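Local coordinates for thylakoid lumenal 15 kDa protein 1, chloroplastic (Arabidopsis thaliana, PDB 3N90) that is of unknown function but folds, in this lumenal part of the chloroplast protein, as a pentapeptide-repeat right-handed quadrilateral beta helix, at residues D67-D72 / N87-T92; A91-N96 / A107-V112. The protein carries 2 engineered substitutions. All coordinates share one frame; numbering follows the deposited sequence.

Contact 1 (D67-D72 / N87-T92); sequences DLRGAD and NLEGAT
The flat guanidinium of R69 meets the amide of N87 obliquely, their planes 30° apart, while D67 OD1 and a water oxygen lie in plane at its edge; the carboxylate of E89 is steeply turned to it. These are corresponding type II turns of successive coils in the right-handed quadrilateral beta helix of pentapeptide-repeat proteins, as the turns L68-A71 and L88-A91 and the pairing of L68 with L88 (CA to CA 4.8 Å) indicate. R69 grips D67 side-on through NE and NH2, one to each carboxylate oxygen, and its methylenes lie across N87, CD to ND2 3.6 Å. The chain bends at chi3 (-65°), which brings NE round to D67 OD1. The water bonded to R69 NH1 reaches E89 OE2 only weakly. D67 OD1 also accepts R69 N, from the opposite face to NE; N87 OD1 accepts E89 N; each makes an Asx turn. Between coils, L68 N donates to N87 O (2.8 Å), G70 N to E89 O (3.0 Å) and T92 N to A71 O (2.9 Å). Inside, L68 and L88 run side by side, with L68 CD1 3.8 Å from L88 CG; L48 continues the row. At the far end D72 OD1, also bonded to S74 OG, accepts from T92 OG1 at 2.9 Å, the hydroxyl lying above the carboxylate plane, 59° out of it.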
ATOM      1  N   ASP A  67       6.389   1.347   5.051  1.00 14.99           N
ATOM      2  CA  ASP A  67       7.392   0.705   4.213  1.00 14.69           C
ATOM      3  C   ASP A  67       6.716  -0.429   3.462  1.00 13.63           C
ATOM      4  O   ASP A  67       6.399  -1.457   4.040  1.00 13.62           O
ATOM      5  CB  ASP A  67       8.546   0.201   5.088  1.00 15.06           C
ATOM      6  CG  ASP A  67       9.645  -0.498   4.300  1.00 18.88           C
ATOM      7  OD1 ASP A  67       9.550  -0.614   3.046  1.00 17.12           O
ATOM      8  OD2 ASP A  67      10.619  -0.963   4.956  1.00 19.29           O
ATOM      9  N   LEU A  68       6.419  -0.207   2.171  1.00 13.13           N
ATOM     10  CA  LEU A  68       5.730  -1.187   1.318  1.00 13.10           C
ATOM     11  C   LEU A  68       6.654  -1.730   0.218  1.00 13.21           C
ATOM     12  O   LEU A  68       6.193  -2.226  -0.796  1.00 12.87           O
ATOM     13  CB  LEU A  68       4.482  -0.541   0.683  1.00 11.37           C
ATOM     14  CG  LEU A  68       3.462   0.035   1.684  1.00 14.22           C
ATOM     15  CD1 LEU A  68       2.444   0.950   0.949  1.00 14.41           C
ATOM     16  CD2 LEU A  68       2.794  -1.110   2.444  1.00 15.94           C
ATOM     17  N   ARG A  69       7.971  -1.630   0.413  1.00 13.34           N
ATOM     18  CA  ARG A  69       8.877  -2.118  -0.615  1.00 14.24           C
ATOM     19  C   ARG A  69       8.611  -3.570  -0.955  1.00 13.29           C
ATOM     20  O   ARG A  69       8.555  -4.450  -0.075  1.00 13.30           O
ATOM     21  CB  ARG A  69      10.338  -1.923  -0.184  1.00 14.52           C
ATOM     22  CG  ARG A  69      10.694  -0.435  -0.020  1.00 16.58           C
ATOM     23  CD  ARG A  69      12.096  -0.316   0.566  1.00 19.11           C
ATOM     24  NE  ARG A  69      12.161  -0.865   1.923  1.00 18.86           N
ATOM     25  CZ  ARG A  69      13.285  -1.247   2.533  1.00 20.58           C
ATOM     26  NH1 ARG A  69      14.456  -1.141   1.892  1.00 18.49           N
ATOM     27  NH2 ARG A  69      13.247  -1.713   3.795  1.00 18.46           N
ATOM     28  N   GLY A  70       8.416  -3.854  -2.241  1.00 12.55           N
ATOM     29  CA  GLY A  70       8.230  -5.196  -2.730  1.00 12.47           C
ATOM     30  C   GLY A  70       6.887  -5.855  -2.360  1.00 11.78           C
ATOM     31  O   GLY A  70       6.671  -7.055  -2.612  1.00 13.31           O
ATOM     32  N   ALA A  71       5.985  -5.064  -1.772  1.00 11.37           N
ATOM     33  CA  ALA A  71       4.670  -5.621  -1.411  1.00 11.46           C
ATOM     34  C   ALA A  71       3.843  -5.890  -2.645  1.00 12.29           C
ATOM     35  O   ALA A  71       4.029  -5.230  -3.685  1.00 12.84           O
ATOM     36  CB  ALA A  71       3.932  -4.689  -0.491  1.00 10.67           C
ATOM     37  N   ASP A  72       2.893  -6.816  -2.509  1.00 12.84           N
ATOM     38  CA  ASP A  72       2.056  -7.175  -3.653  1.00 12.06           C
ATOM     39  C   ASP A  72       0.646  -6.629  -3.460  1.00 12.93           C
ATOM     40  O   ASP A  72      -0.063  -7.071  -2.545  1.00 11.30           O
ATOM     41  CB  ASP A  72       2.003  -8.668  -3.835  1.00 13.15           C
ATOM     42  CG  ASP A  72       1.268  -9.083  -5.122  1.00 14.11           C
ATOM     43  OD1 ASP A  72       1.031  -8.218  -5.997  1.00 18.51           O
ATOM     44  OD2 ASP A  72       0.940 -10.264  -5.262  1.00 20.43           O
ATOM     45  N   ASN A  87       6.415   4.213   0.964  1.00 14.58           N
ATOM     46  CA  ASN A  87       7.446   3.744   0.045  1.00 16.01           C
ATOM     47  C   ASN A  87       7.015   2.447  -0.656  1.00 14.77           C
ATOM     48  O   ASN A  87       6.970   1.365  -0.051  1.00 14.92           O
ATOM     49  CB  ASN A  87       8.836   3.630   0.720  1.00 15.83           C
ATOM     50  CG  ASN A  87       9.935   3.260  -0.266  1.00 18.66           C
ATOM     51  OD1 ASN A  87       9.693   3.123  -1.469  1.00 19.04           O
ATOM     52  ND2 ASN A  87      11.160   3.102   0.232  1.00 19.03           N
ATOM     53  N   LEU A  88       6.621   2.552  -1.936  1.00 14.60           N
ATOM     54  CA  LEU A  88       6.262   1.344  -2.689  1.00 14.20           C
ATOM     55  C   LEU A  88       7.358   0.824  -3.606  1.00 15.61           C
ATOM     56  O   LEU A  88       7.081   0.095  -4.543  1.00 14.31           O
ATOM     57  CB  LEU A  88       4.918   1.531  -3.472  1.00 14.21           C
ATOM     58  CG  LEU A  88       3.712   1.839  -2.571  1.00 13.56           C
ATOM     59  CD1 LEU A  88       3.542   3.343  -2.391  1.00 15.74           C
ATOM     60  CD2 LEU A  88       2.450   1.280  -3.165  1.00 16.71           C
ATOM     61  N   GLU A  89       8.613   1.205  -3.343  1.00 15.98           N
ATOM     62  CA  GLU A  89       9.676   0.788  -4.247  1.00 17.97           C
ATOM     63  C   GLU A  89       9.609  -0.709  -4.559  1.00 17.31           C
ATOM     64  O   GLU A  89       9.651  -1.571  -3.651  1.00 17.16           O
ATOM     65  CB  GLU A  89      11.025   1.227  -3.669  1.00 19.70           C
ATOM     66  CG  GLU A  89      12.270   0.694  -4.317  1.00 25.21           C
ATOM     67  CD  GLU A  89      13.399   0.624  -3.256  1.00 31.09           C
ATOM     68  OE1 GLU A  89      13.535   1.578  -2.428  1.00 33.98           O
ATOM     69  OE2 GLU A  89      14.119  -0.392  -3.237  1.00 35.39           O
ATOM     70  N   GLY A  90       9.465  -1.045  -5.844  1.00 16.39           N
ATOM     71  CA  GLY A  90       9.467  -2.432  -6.286  1.00 16.57           C
ATOM     72  C   GLY A  90       8.254  -3.287  -5.934  1.00 16.71           C
ATOM     73  O   GLY A  90       8.275  -4.524  -6.054  1.00 17.36           O
ATOM     74  N   ALA A  91       7.211  -2.626  -5.467  1.00 16.10           N
ATOM     75  CA  ALA A  91       5.928  -3.313  -5.265  1.00 15.61           C
ATOM     76  C   ALA A  91       5.307  -3.745  -6.597  1.00 17.09           C
ATOM     77  O   ALA A  91       5.765  -3.319  -7.685  1.00 16.84           O
ATOM     78  CB  ALA A  91       4.949  -2.409  -4.468  1.00 15.84           C
ATOM     79  N   THR A  92       4.292  -4.602  -6.521  1.00 16.96           N
ATOM     80  CA  THR A  92       3.517  -4.985  -7.718  1.00 18.47           C
ATOM     81  C   THR A  92       2.054  -4.647  -7.552  1.00 17.97           C
ATOM     82  O   THR A  92       1.568  -4.640  -6.428  1.00 17.77           O
ATOM     83  CB  THR A  92       3.687  -6.473  -8.059  1.00 19.95           C
ATOM     84  OG1 THR A  92       3.606  -7.256  -6.872  1.00 22.14           O
ATOM     85  CG2 THR A  92       5.057  -6.700  -8.668  1.00 22.03           C
TER
HETATM   86  O   HOH W   1      15.679  -0.941  -0.360  1.00 35.25           O
HETATM   87  O   HOH W   2       5.450  -8.173  -5.191  1.00 34.52           O

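Contact 2 (A91-N96 / A107-V112); sequences ATMMGN and ADFTDV. Engineered in segment 91-96: M93 (natural residue Val), M94 (natural residue Thr).
The backbones of 91-96 and 107-112 approach at one end, A91 CA lying 5.4 Å from V112 CA, where the type II turn F109-V112 is closed by V112 N bonding to F109 O. This places the contact inside the quadrilateral beta helix, between one coil and the next, near the end covered by the C-terminal helices. V112 points its CB toward the other segment and divides its branches: CG2 lies on the backbone of A91, 3.7 Å from A91 O, with A91 CB farther off at 4.2 Å, whereas CG1, anti to the backbone N (chi1 171°), receives the side chain of M93. That methionine is an engineered residue, valine in the natural sequence. Its CG and CE both lie 3.7 Å from V112 CG1, and the chain bends at chi3 (72°), which sets CE beside the aromatic ring. M93 and F109 cross at about a right angle: CE lies in plane at the ring edge, 3.8 Å from F109 CE1, and SD is 5.3 Å from the ring centroid, 77° off the normal, a Met-aromatic contact made at the rim. F99 and L141 touch M93 and F109 respectively from other loops. Since the two segments share no hydrogen bond, the contact is consistent with mainly van der Waals packing, and its thioether part belongs to the engineered methionine.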
ATOM      1  N   ALA A  91       7.211  -2.626  -5.467  1.00 16.10           N
ATOM      2  CA  ALA A  91       5.928  -3.313  -5.265  1.00 15.61           C
ATOM      3  C   ALA A  91       5.307  -3.745  -6.597  1.00 17.09           C
ATOM      4  O   ALA A  91       5.765  -3.319  -7.685  1.00 16.84           O
ATOM      5  CB  ALA A  91       4.949  -2.409  -4.468  1.00 15.84           C
ATOM      6  N   THR A  92       4.292  -4.602  -6.521  1.00 16.96           N
ATOM      7  CA  THR A  92       3.517  -4.985  -7.718  1.00 18.47           C
ATOM      8  C   THR A  92       2.054  -4.647  -7.552  1.00 17.97           C
ATOM      9  O   THR A  92       1.568  -4.640  -6.428  1.00 17.77           O
ATOM     10  CB  THR A  92       3.687  -6.473  -8.059  1.00 19.95           C
ATOM     11  OG1 THR A  92       3.606  -7.256  -6.872  1.00 22.14           O
ATOM     12  CG2 THR A  92       5.057  -6.700  -8.668  1.00 22.03           C
ATOM     13  N   MET A  93       1.376  -4.337  -8.665  1.00 16.74           N
ATOM     14  CA  MET A  93      -0.042  -4.012  -8.640  1.00 16.62           C
ATOM     15  C   MET A  93      -0.672  -4.422  -9.967  1.00 17.24           C
ATOM     16  O   MET A  93      -1.186  -3.591 -10.700  1.00 16.99           O
ATOM     17  CB  MET A  93      -0.336  -2.534  -8.205  1.00 16.14           C
ATOM     18  CG  MET A  93       0.513  -1.440  -8.899  1.00 19.43           C
ATOM     19  SD  MET A  93       0.401   0.193  -8.042  1.00 16.03           S
ATOM     20  CE  MET A  93       1.366  -0.119  -6.565  1.00 22.21           C
ATOM     21  N   MET A  94      -0.620  -5.725 -10.252  1.00 17.00           N
ATOM     22  CA  MET A  94      -1.211  -6.297 -11.478  1.00 18.38           C
ATOM     23  C   MET A  94      -2.728  -6.384 -11.524  1.00 18.57           C
ATOM     24  O   MET A  94      -3.429  -6.455 -10.488  1.00 16.28           O
ATOM     25  CB  MET A  94      -0.674  -7.697 -11.725  1.00 18.67           C
ATOM     26  CG  MET A  94       0.782  -7.718 -12.086  1.00 20.22           C
ATOM     27  SD  MET A  94       1.353  -9.431 -12.213  1.00 19.92           S
ATOM     28  CE  MET A  94       2.119  -9.660 -10.610  1.00 24.44           C
ATOM     29  N   GLY A  95      -3.230  -6.377 -12.754  1.00 18.43           N
ATOM     30  CA  GLY A  95      -4.661  -6.550 -13.005  1.00 19.82           C
ATOM     31  C   GLY A  95      -5.535  -5.416 -12.516  1.00 21.10           C
ATOM     32  O   GLY A  95      -5.104  -4.272 -12.425  1.00 20.66           O
ATOM     33  N   ASN A  96      -6.771  -5.788 -12.221  1.00 22.77           N
ATOM     34  CA  ASN A  96      -7.870  -4.928 -11.822  1.00 24.99           C
ATOM     35  C   ASN A  96      -7.737  -4.349 -10.415  1.00 25.07           C
ATOM     36  O   ASN A  96      -8.652  -4.497  -9.595  1.00 26.25           O
ATOM     37  CB  ASN A  96      -9.118  -5.799 -11.810  1.00 26.25           C
ATOM     38  CG  ASN A  96      -8.910  -7.097 -10.996  1.00 28.78           C
ATOM     39  OD1 ASN A  96      -8.341  -8.055 -11.512  1.00 34.97           O
ATOM     40  ND2 ASN A  96      -9.329  -7.105  -9.713  1.00 31.33           N
ATOM     41  N   ALA A 107       4.101   9.516  -2.220  1.00 20.22           N
ATOM     42  CA  ALA A 107       4.320   8.074  -2.384  1.00 19.72           C
ATOM     43  C   ALA A 107       5.475   7.749  -3.350  1.00 19.79           C
ATOM     44  O   ALA A 107       5.688   8.443  -4.350  1.00 21.11           O
ATOM     45  CB  ALA A 107       3.022   7.391  -2.853  1.00 19.15           C
ATOM     46  N   ASP A 108       6.206   6.688  -3.094  1.00 19.32           N
ATOM     47  CA  ASP A 108       7.285   6.325  -3.997  1.00 19.35           C
ATOM     48  C   ASP A 108       6.993   5.052  -4.804  1.00 18.69           C
ATOM     49  O   ASP A 108       6.997   3.943  -4.278  1.00 17.05           O
ATOM     50  CB  ASP A 108       8.620   6.255  -3.210  1.00 19.77           C
ATOM     51  CG  ASP A 108       9.835   6.171  -4.102  1.00 22.58           C
ATOM     52  OD1 ASP A 108       9.760   5.543  -5.178  1.00 20.35           O
ATOM     53  OD2 ASP A 108      10.896   6.703  -3.686  1.00 25.82           O
ATOM     54  N   PHE A 109       6.762   5.220  -6.118  1.00 17.67           N
ATOM     55  CA  PHE A 109       6.411   4.126  -7.000  1.00 16.53           C
ATOM     56  C   PHE A 109       7.578   3.600  -7.887  1.00 18.14           C
ATOM     57  O   PHE A 109       7.329   3.033  -8.936  1.00 17.71           O
ATOM     58  CB  PHE A 109       5.211   4.535  -7.894  1.00 16.43           C
ATOM     59  CG  PHE A 109       3.895   4.679  -7.159  1.00 14.08           C
ATOM     60  CD1 PHE A 109       3.045   3.580  -7.054  1.00 16.21           C
ATOM     61  CD2 PHE A 109       3.482   5.906  -6.643  1.00 14.25           C
ATOM     62  CE1 PHE A 109       1.789   3.688  -6.402  1.00 15.84           C
ATOM     63  CE2 PHE A 109       2.246   6.045  -5.988  1.00 14.28           C
ATOM     64  CZ  PHE A 109       1.387   4.923  -5.865  1.00 16.60           C
ATOM     65  N   THR A 110       8.833   3.774  -7.457  1.00 19.13           N
ATOM     66  CA  THR A 110       9.985   3.176  -8.191  1.00 21.05           C
ATOM     67  C   THR A 110       9.888   1.727  -8.551  1.00 21.91           C
ATOM     68  O   THR A 110       9.620   0.858  -7.696  1.00 20.93           O
ATOM     69  CB  THR A 110      11.296   3.310  -7.393  1.00 21.06           C
ATOM     70  OG1 THR A 110      11.630   4.677  -7.288  1.00 21.80           O
ATOM     71  CG2 THR A 110      12.443   2.531  -8.077  1.00 23.36           C
ATOM     72  N   ASP A 111      10.171   1.437  -9.822  1.00 21.48           N
ATOM     73  CA  ASP A 111      10.154   0.079 -10.352  1.00 23.31           C
ATOM     74  C   ASP A 111       8.834  -0.627 -10.091  1.00 22.74           C
ATOM     75  O   ASP A 111       8.773  -1.854 -10.111  1.00 24.17           O
ATOM     76  CB  ASP A 111      11.274  -0.783  -9.766  1.00 24.07           C
ATOM     77  CG  ASP A 111      12.601  -0.535 -10.390  1.00 27.34           C
ATOM     78  OD1 ASP A 111      12.684   0.142 -11.444  1.00 30.52           O
ATOM     79  OD2 ASP A 111      13.573  -1.047  -9.799  1.00 31.76           O
ATOM     80  N   VAL A 112       7.768   0.138  -9.862  1.00 21.85           N
ATOM     81  CA  VAL A 112       6.468  -0.488  -9.822  1.00 21.00           C
ATOM     82  C   VAL A 112       6.043  -0.540 -11.275  1.00 21.94           C
ATOM     83  O   VAL A 112       5.873   0.534 -11.903  1.00 21.31           O
ATOM     84  CB  VAL A 112       5.452   0.326  -8.972  1.00 20.56           C
ATOM     85  CG1 VAL A 112       4.020  -0.245  -9.129  1.00 20.18           C
ATOM     86  CG2 VAL A 112       5.905   0.339  -7.511  1.00 19.50           C
TER

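Contact 1 and contact 2 lie side by side in the beta helix, their centres 7 Å apart, and they share A91 and T92, where the stretch 87-92 runs on into 91-96. The coil at 87-92 is therefore bordered by 67-72 and by 107-112. Toward the latter, G90 N is 2.7 Å from T110 O, a probable hydrogen bond, while L88 O packs 3.2 Å from V112 CG2 and L88 CB 3.3 Å from D108 O. Contact 1 joins coils mainly through polar bonds, whereas contact 2 itself is apolar, its two coils being bridged also by that probable G90-T110 bond. No active site or ligand is known here; the contacts are successive steps in coil stacking.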